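PDB 4DTH: VgrG protein from Vibrio cholerae, which carries an actin cross-linking toxin domain that binds ATP and magnesium and probably links actin monomers to one another. Local coordinates for residues 203-208 / 231-236; 225-230 / 287-292. All coordinates share one frame; numbering follows the deposited sequence.

Contact 1. Residues 203-208 / 231-236; sequences KSLKSQ and LTSIYL
Leu205 lays one methyl group against Thr232 and Ser233 on the facing helix. This is helix-helix packing: the early part of helix 204-212 rests on the middle of the long helix 221-245. The two backbones come closest at Leu205 and Thr232, whose CA atoms are 7.8 Å apart. The bond from CA to CB of Leu205 is directed at the partner helix, but CB itself touches nothing on 231-236. CG sits beside the backbone N (chi1 -69°) and carries the branch on toward Thr232. CD1 does the touching. Leu205 CD1 meets Thr232 CG2 at 3.7 Å and also lies close to Thr232 CB. Leu205 CD2 stands farther back, 4.3 Å from Thr232 CG2. The two side chains meet at a slant, methyl against methyl. Thr232 presents CG2, while OG1 is hydrogen-bonded to the carbonyl of Phe228 in its own helix. No hydrogen bond joins the two segments, and all three touching residues are buried. Ser233 OG also has its partners outside the contact: Ala229 O within its helix and the backbone N of Gln202. The same Ser233 OG meets the leucine by plain van der Waals contact, with Leu205 CD1 3.7 Å away.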
ATOM      1  N   LYS A 203       6.905  -9.014 -20.056  1.00 24.88           N
ATOM      2  CA  LYS A 203       8.305  -9.400 -20.138  1.00 26.53           C
ATOM      3  C   LYS A 203       8.894  -9.386 -21.564  1.00 30.34           C
ATOM      4  O   LYS A 203      10.095  -9.153 -21.716  1.00 29.66           O
ATOM      5  CB  LYS A 203       8.534 -10.725 -19.433  1.00 31.16           C
ATOM      6  CG  LYS A 203       9.998 -11.037 -19.251  1.00 52.58           C
ATOM      7  CD  LYS A 203      10.310 -11.409 -17.811  1.00 66.80           C
ATOM      8  CE  LYS A 203      11.598 -12.190 -17.728  1.00 79.84           C
ATOM      9  NZ  LYS A 203      11.559 -13.468 -18.482  1.00 89.42           N
ATOM     10  N   SER A 204       8.033  -9.550 -22.593  1.00 28.32           N
ATOM     11  CA  SER A 204       8.450  -9.522 -24.001  1.00 27.68           C
ATOM     12  C   SER A 204       9.090  -8.175 -24.382  1.00 30.13           C
ATOM     13  O   SER A 204       9.885  -8.115 -25.325  1.00 29.65           O
ATOM     14  CB  SER A 204       7.272  -9.834 -24.918  1.00 30.95           C
ATOM     15  OG  SER A 204       6.273  -8.832 -24.864  1.00 39.24           O
ATOM     16  N   LEU A 205       8.748  -7.097 -23.639  1.00 25.33           N
ATOM     17  CA  LEU A 205       9.294  -5.762 -23.895  1.00 24.11           C
ATOM     18  C   LEU A 205      10.811  -5.651 -23.668  1.00 27.95           C
ATOM     19  O   LEU A 205      11.445  -4.770 -24.249  1.00 27.55           O
ATOM     20  CB  LEU A 205       8.536  -4.691 -23.095  1.00 23.28           C
ATOM     21  CG  LEU A 205       7.110  -4.442 -23.546  1.00 26.21           C
ATOM     22  CD1 LEU A 205       6.367  -3.635 -22.515  1.00 25.37           C
ATOM     23  CD2 LEU A 205       7.060  -3.754 -24.930  1.00 26.39           C
ATOM     24  N   LYS A 206      11.391  -6.533 -22.837  1.00 25.88           N
ATOM     25  CA  LYS A 206      12.838  -6.522 -22.590  1.00 26.17           C
ATOM     26  C   LYS A 206      13.613  -6.814 -23.870  1.00 30.03           C
ATOM     27  O   LYS A 206      14.459  -6.015 -24.275  1.00 30.03           O
ATOM     28  CB  LYS A 206      13.215  -7.556 -21.541  1.00 28.44           C
ATOM     29  CG  LYS A 206      12.907  -7.101 -20.145  1.00 35.31           C
ATOM     30  CD  LYS A 206      13.558  -8.017 -19.199  1.00 43.15           C
ATOM     31  CE  LYS A 206      12.630  -9.089 -18.808  1.00 53.14           C
ATOM     32  NZ  LYS A 206      13.392 -10.280 -18.396  1.00 60.81           N
ATOM     33  N   SER A 207      13.284  -7.949 -24.522  1.00 28.03           N
ATOM     34  CA  SER A 207      13.929  -8.359 -25.773  1.00 27.84           C
ATOM     35  C   SER A 207      13.589  -7.386 -26.903  1.00 31.34           C
ATOM     36  O   SER A 207      14.435  -7.127 -27.763  1.00 31.43           O
ATOM     37  CB  SER A 207      13.550  -9.787 -26.151  1.00 33.08           C
ATOM     38  OG  SER A 207      12.144  -9.960 -26.202  1.00 44.23           O
ATOM     39  N   GLN A 208      12.375  -6.798 -26.857  1.00 27.52           N
ATOM     40  CA  GLN A 208      11.957  -5.810 -27.840  1.00 26.50           C
ATOM     41  C   GLN A 208      12.888  -4.589 -27.768  1.00 28.47           C
ATOM     42  O   GLN A 208      13.389  -4.173 -28.805  1.00 28.45           O
ATOM     43  CB  GLN A 208      10.487  -5.401 -27.620  1.00 27.00           C
ATOM     44  CG  GLN A 208       9.896  -4.604 -28.793  1.00 35.61           C
ATOM     45  CD  GLN A 208       9.342  -5.457 -29.935  1.00 47.60           C
ATOM     46  OE1 GLN A 208       8.674  -4.949 -30.838  1.00 34.96           O
ATOM     47  NE2 GLN A 208       9.564  -6.779 -29.921  1.00 45.39           N
ATOM     48  N   LEU A 231       8.602   0.358 -17.042  1.00 18.36           N
ATOM     49  CA  LEU A 231       7.905   1.620 -17.313  1.00 17.53           C
ATOM     50  C   LEU A 231       6.888   1.483 -18.433  1.00 19.97           C
ATOM     51  O   LEU A 231       5.754   1.924 -18.261  1.00 18.42           O
ATOM     52  CB  LEU A 231       8.895   2.751 -17.629  1.00 17.92           C
ATOM     53  CG  LEU A 231       9.681   3.307 -16.447  1.00 22.05           C
ATOM     54  CD1 LEU A 231      10.642   4.393 -16.909  1.00 22.37           C
ATOM     55  CD2 LEU A 231       8.735   3.860 -15.347  1.00 24.01           C
ATOM     56  N   THR A 232       7.267   0.851 -19.564  1.00 17.29           N
ATOM     57  CA  THR A 232       6.320   0.673 -20.671  1.00 16.24           C
ATOM     58  C   THR A 232       5.098  -0.122 -20.210  1.00 19.27           C
ATOM     59  O   THR A 232       3.987   0.270 -20.538  1.00 18.60           O
ATOM     60  CB  THR A 232       6.986   0.078 -21.919  1.00 20.54           C
ATOM     61  OG1 THR A 232       8.111   0.880 -22.285  1.00 20.24           O
ATOM     62  CG2 THR A 232       6.031   0.012 -23.093  1.00 20.12           C
ATOM     63  N   SER A 233       5.297  -1.202 -19.423  1.00 17.25           N
ATOM     64  CA  SER A 233       4.176  -2.005 -18.915  1.00 16.69           C
ATOM     65  C   SER A 233       3.221  -1.144 -18.078  1.00 19.34           C
ATOM     66  O   SER A 233       2.011  -1.229 -18.263  1.00 18.43           O
ATOM     67  CB  SER A 233       4.677  -3.201 -18.110  1.00 19.87           C
ATOM     68  OG  SER A 233       5.379  -4.096 -18.966  1.00 21.99           O
ATOM     69  N   ILE A 234       3.767  -0.283 -17.201  1.00 16.67           N
ATOM     70  CA  ILE A 234       2.961   0.613 -16.364  1.00 15.94           C
ATOM     71  C   ILE A 234       2.223   1.649 -17.220  1.00 18.75           C
ATOM     72  O   ILE A 234       1.031   1.867 -17.009  1.00 17.37           O
ATOM     73  CB  ILE A 234       3.810   1.268 -15.246  1.00 18.35           C
ATOM     74  CG1 ILE A 234       4.182   0.211 -14.181  1.00 18.86           C
ATOM     75  CG2 ILE A 234       3.060   2.480 -14.602  1.00 19.06           C
ATOM     76  CD1 ILE A 234       5.065   0.708 -13.070  1.00 22.33           C
ATOM     77  N   TYR A 235       2.938   2.289 -18.171  1.00 16.79           N
ATOM     78  CA  TYR A 235       2.337   3.315 -19.034  1.00 17.22           C
ATOM     79  C   TYR A 235       1.194   2.733 -19.868  1.00 19.82           C
ATOM     80  O   TYR A 235       0.129   3.345 -19.945  1.00 19.41           O
ATOM     81  CB  TYR A 235       3.386   3.957 -19.963  1.00 18.48           C
ATOM     82  CG  TYR A 235       4.339   4.956 -19.334  1.00 19.61           C
ATOM     83  CD1 TYR A 235       4.826   4.775 -18.038  1.00 21.33           C
ATOM     84  CD2 TYR A 235       4.856   6.012 -20.077  1.00 20.69           C
ATOM     85  CE1 TYR A 235       5.779   5.639 -17.495  1.00 23.34           C
ATOM     86  CE2 TYR A 235       5.794   6.890 -19.538  1.00 21.43           C
ATOM     87  CZ  TYR A 235       6.275   6.683 -18.260  1.00 28.10           C
ATOM     88  OH  TYR A 235       7.177   7.575 -17.740  1.00 26.36           O
ATOM     89  N   LEU A 236       1.410   1.537 -20.467  1.00 17.65           N
ATOM     90  CA  LEU A 236       0.403   0.859 -21.285  1.00 17.26           C
ATOM     91  C   LEU A 236      -0.803   0.437 -20.454  1.00 20.54           C
ATOM     92  O   LEU A 236      -1.934   0.630 -20.897  1.00 19.17           O
ATOM     93  CB  LEU A 236       0.994  -0.348 -22.041  1.00 16.86           C
ATOM     94  CG  LEU A 236       2.022  -0.041 -23.134  1.00 20.33           C
ATOM     95  CD1 LEU A 236       2.513  -1.341 -23.780  1.00 20.48           C
ATOM     96  CD2 LEU A 236       1.462   0.909 -24.198  1.00 23.00           C
TER

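Contact 2. Residues 225-230 / 287-292; sequences ANVFAY and VEILSK
Val227 turns CG1 anti to its backbone N (chi1 173°) and CG2 anti to its carbonyl carbon, which spreads both methyls toward Ile289 and Leu290. Ile289 holds CG1 between its backbone N and carbonyl carbon (chi1 80°), and its extended end brings CD1 to the valine. Both methyls of Leu290 reach the same valine. The contact is wholly apolar. Val227 CG2 meets Ile289 CD1 at 3.7 Å, and these two side chains run past each other in opposite senses. Val227 CG1 meets Leu290 CD1 at 3.8 Å, here tip to tip. Leu290 CD2 comes to 3.9 Å from Val227 CG2, so this one valine methyl touches both partners. A backbone hydrogen bond from Leu290 N to Val287 O, 3.2 Å long, closes a turn in the loop. Just beyond, Ser291 is the N-cap of helix 292-307: its OG is hydrogen-bonded to the backbone N of Asp294, and also to Asp219. The loop thus packs on helix 221-245, leads straight into helix 292-307, and touches strand 343-352 where Ile289 packs on Leu346.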
ATOM      1  N   ALA A 225      17.029  -2.238 -20.613  1.00 26.36           N
ATOM      2  CA  ALA A 225      15.937  -3.085 -21.121  1.00 26.09           C
ATOM      3  C   ALA A 225      14.909  -3.415 -20.023  1.00 28.69           C
ATOM      4  O   ALA A 225      13.706  -3.406 -20.291  1.00 26.48           O
ATOM      5  CB  ALA A 225      16.492  -4.356 -21.740  1.00 27.18           C
ATOM      6  N   ASN A 226      15.389  -3.673 -18.787  1.00 24.49           N
ATOM      7  CA  ASN A 226      14.536  -3.954 -17.632  1.00 23.82           C
ATOM      8  C   ASN A 226      13.701  -2.733 -17.264  1.00 25.61           C
ATOM      9  O   ASN A 226      12.490  -2.869 -17.058  1.00 24.77           O
ATOM     10  CB  ASN A 226      15.379  -4.412 -16.431  1.00 26.13           C
ATOM     11  CG  ASN A 226      15.874  -5.837 -16.541  1.00 43.58           C
ATOM     12  OD1 ASN A 226      15.180  -6.730 -17.001  1.00 43.04           O
ATOM     13  ND2 ASN A 226      17.072  -6.101 -16.078  1.00 36.25           N
ATOM     14  N   VAL A 227      14.336  -1.542 -17.204  1.00 21.45           N
ATOM     15  CA  VAL A 227      13.638  -0.290 -16.882  1.00 20.97           C
ATOM     16  C   VAL A 227      12.587  -0.008 -17.959  1.00 23.22           C
ATOM     17  O   VAL A 227      11.449   0.334 -17.626  1.00 22.24           O
ATOM     18  CB  VAL A 227      14.587   0.918 -16.656  1.00 25.37           C
ATOM     19  CG1 VAL A 227      13.797   2.219 -16.486  1.00 25.09           C
ATOM     20  CG2 VAL A 227      15.483   0.685 -15.437  1.00 25.47           C
ATOM     21  N   PHE A 228      12.958  -0.190 -19.236  1.00 19.82           N
ATOM     22  CA  PHE A 228      12.027   0.026 -20.345  1.00 19.10           C
ATOM     23  C   PHE A 228      10.809  -0.880 -20.218  1.00 21.81           C
ATOM     24  O   PHE A 228       9.698  -0.386 -20.343  1.00 21.52           O
ATOM     25  CB  PHE A 228      12.719  -0.205 -21.698  1.00 20.67           C
ATOM     26  CG  PHE A 228      11.782  -0.151 -22.882  1.00 21.13           C
ATOM     27  CD1 PHE A 228      11.461   1.063 -23.482  1.00 22.94           C
ATOM     28  CD2 PHE A 228      11.251  -1.317 -23.424  1.00 23.06           C
ATOM     29  CE1 PHE A 228      10.629   1.107 -24.605  1.00 23.06           C
ATOM     30  CE2 PHE A 228      10.428  -1.269 -24.558  1.00 24.68           C
ATOM     31  CZ  PHE A 228      10.113  -0.056 -25.124  1.00 21.93           C
ATOM     32  N   ALA A 229      11.008  -2.194 -19.978  1.00 19.27           N
ATOM     33  CA  ALA A 229       9.875  -3.117 -19.851  1.00 19.55           C
ATOM     34  C   ALA A 229       8.962  -2.756 -18.677  1.00 22.03           C
ATOM     35  O   ALA A 229       7.739  -2.805 -18.824  1.00 20.77           O
ATOM     36  CB  ALA A 229      10.361  -4.541 -19.711  1.00 20.64           C
ATOM     37  N   TYR A 230       9.551  -2.369 -17.537  1.00 19.32           N
ATOM     38  CA  TYR A 230       8.809  -1.993 -16.336  1.00 18.37           C
ATOM     39  C   TYR A 230       7.959  -0.744 -16.599  1.00 21.32           C
ATOM     40  O   TYR A 230       6.737  -0.784 -16.405  1.00 19.69           O
ATOM     41  CB  TYR A 230       9.786  -1.771 -15.161  1.00 19.02           C
ATOM     42  CG  TYR A 230       9.104  -1.320 -13.885  1.00 18.84           C
ATOM     43  CD1 TYR A 230       8.356  -2.211 -13.118  1.00 20.44           C
ATOM     44  CD2 TYR A 230       9.166   0.005 -13.469  1.00 19.37           C
ATOM     45  CE1 TYR A 230       7.709  -1.798 -11.956  1.00 19.43           C
ATOM     46  CE2 TYR A 230       8.537   0.427 -12.299  1.00 19.44           C
ATOM     47  CZ  TYR A 230       7.807  -0.479 -11.548  1.00 22.28           C
ATOM     48  OH  TYR A 230       7.166  -0.058 -10.413  1.00 22.08           O
ATOM     49  N   VAL A 287      14.113   6.010 -13.239  1.00 29.37           N
ATOM     50  CA  VAL A 287      15.035   6.648 -14.193  1.00 31.65           C
ATOM     51  C   VAL A 287      16.404   6.931 -13.543  1.00 35.66           C
ATOM     52  O   VAL A 287      17.434   6.838 -14.213  1.00 34.88           O
ATOM     53  CB  VAL A 287      14.349   7.893 -14.842  1.00 37.43           C
ATOM     54  CG1 VAL A 287      15.310   9.048 -15.102  1.00 38.21           C
ATOM     55  CG2 VAL A 287      13.627   7.499 -16.117  1.00 37.73           C
ATOM     56  N   GLU A 288      16.399   7.189 -12.215  1.00 31.68           N
ATOM     57  CA  GLU A 288      17.586   7.462 -11.399  1.00 31.73           C
ATOM     58  C   GLU A 288      18.573   6.290 -11.319  1.00 34.86           C
ATOM     59  O   GLU A 288      19.747   6.519 -11.024  1.00 35.50           O
ATOM     60  CB  GLU A 288      17.183   7.926  -9.984  1.00 33.37           C
ATOM     61  CG  GLU A 288      16.368   9.212  -9.954  1.00 44.79           C
ATOM     62  CD  GLU A 288      15.659   9.582  -8.659  1.00 70.20           C
ATOM     63  OE1 GLU A 288      15.876   8.905  -7.628  1.00 62.02           O
ATOM     64  OE2 GLU A 288      14.878  10.560  -8.681  1.00 69.19           O
ATOM     65  N   ILE A 289      18.125   5.043 -11.588  1.00 28.92           N
ATOM     66  CA  ILE A 289      19.019   3.885 -11.530  1.00 28.04           C
ATOM     67  C   ILE A 289      19.899   3.770 -12.780  1.00 33.08           C
ATOM     68  O   ILE A 289      20.825   2.962 -12.797  1.00 32.80           O
ATOM     69  CB  ILE A 289      18.324   2.548 -11.142  1.00 30.87           C
ATOM     70  CG1 ILE A 289      17.587   1.886 -12.335  1.00 30.64           C
ATOM     71  CG2 ILE A 289      17.427   2.702  -9.883  1.00 30.52           C
ATOM     72  CD1 ILE A 289      17.164   0.445 -12.101  1.00 34.32           C
ATOM     73  N   LEU A 290      19.588   4.558 -13.824  1.00 30.26           N
ATOM     74  CA  LEU A 290      20.312   4.575 -15.101  1.00 29.43           C
ATOM     75  C   LEU A 290      21.170   5.833 -15.236  1.00 35.10           C
ATOM     76  O   LEU A 290      20.940   6.814 -14.531  1.00 34.98           O
ATOM     77  CB  LEU A 290      19.302   4.557 -16.276  1.00 28.60           C
ATOM     78  CG  LEU A 290      18.274   3.420 -16.330  1.00 31.27           C
ATOM     79  CD1 LEU A 290      17.178   3.730 -17.333  1.00 30.91           C
ATOM     80  CD2 LEU A 290      18.926   2.099 -16.668  1.00 30.75           C
ATOM     81  N   SER A 291      22.111   5.832 -16.217  1.00 33.78           N
ATOM     82  CA  SER A 291      22.916   7.010 -16.543  1.00 33.34           C
ATOM     83  C   SER A 291      21.987   7.980 -17.277  1.00 38.23           C
ATOM     84  O   SER A 291      20.969   7.530 -17.809  1.00 37.58           O
ATOM     85  CB  SER A 291      24.077   6.614 -17.449  1.00 34.84           C
ATOM     86  OG  SER A 291      23.616   6.068 -18.679  1.00 35.92           O
ATOM     87  N   LYS A 292      22.314   9.294 -17.299  1.00 36.40           N
ATOM     88  CA  LYS A 292      21.529  10.335 -17.986  1.00 37.30           C
ATOM     89  C   LYS A 292      21.256   9.894 -19.448  1.00 40.97           C
ATOM     90  O   LYS A 292      20.115   9.967 -19.910  1.00 39.96           O
ATOM     91  CB  LYS A 292      22.288  11.686 -17.942  1.00 41.08           C
ATOM     92  CG  LYS A 292      21.543  12.902 -18.506  1.00 64.27           C
ATOM     93  CD  LYS A 292      22.521  14.009 -18.926  1.00 79.17           C
ATOM     94  CE  LYS A 292      21.838  15.175 -19.605  1.00 96.69           C
ATOM     95  NZ  LYS A 292      22.760  15.902 -20.523  1.00109.31           N
TER

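Overall arrangement
Contacts 1 and 2 lie on successive parts of helix 221-245, with their centres about 11 Å apart. Their segments alternate along the chain: 203-208, 225-230, 231-236, then 287-292. The long helix therefore receives helix 204-212 in contact 1 and the loop before helix 292-307 in contact 2. The two contacts also touch directly, as Lys206 CG lies 3.6 Å from Ala229 CB. Helix 292-307 borders both, packing on Thr232 and on Phe228. Each contact centre is about 23 Å from the centre of the chain. Together they join parts of a helical region of the actin cross-linking domain. Ile289 and Tyr230 also pack on strand 343-352, which carries the magnesium ligand Glu351.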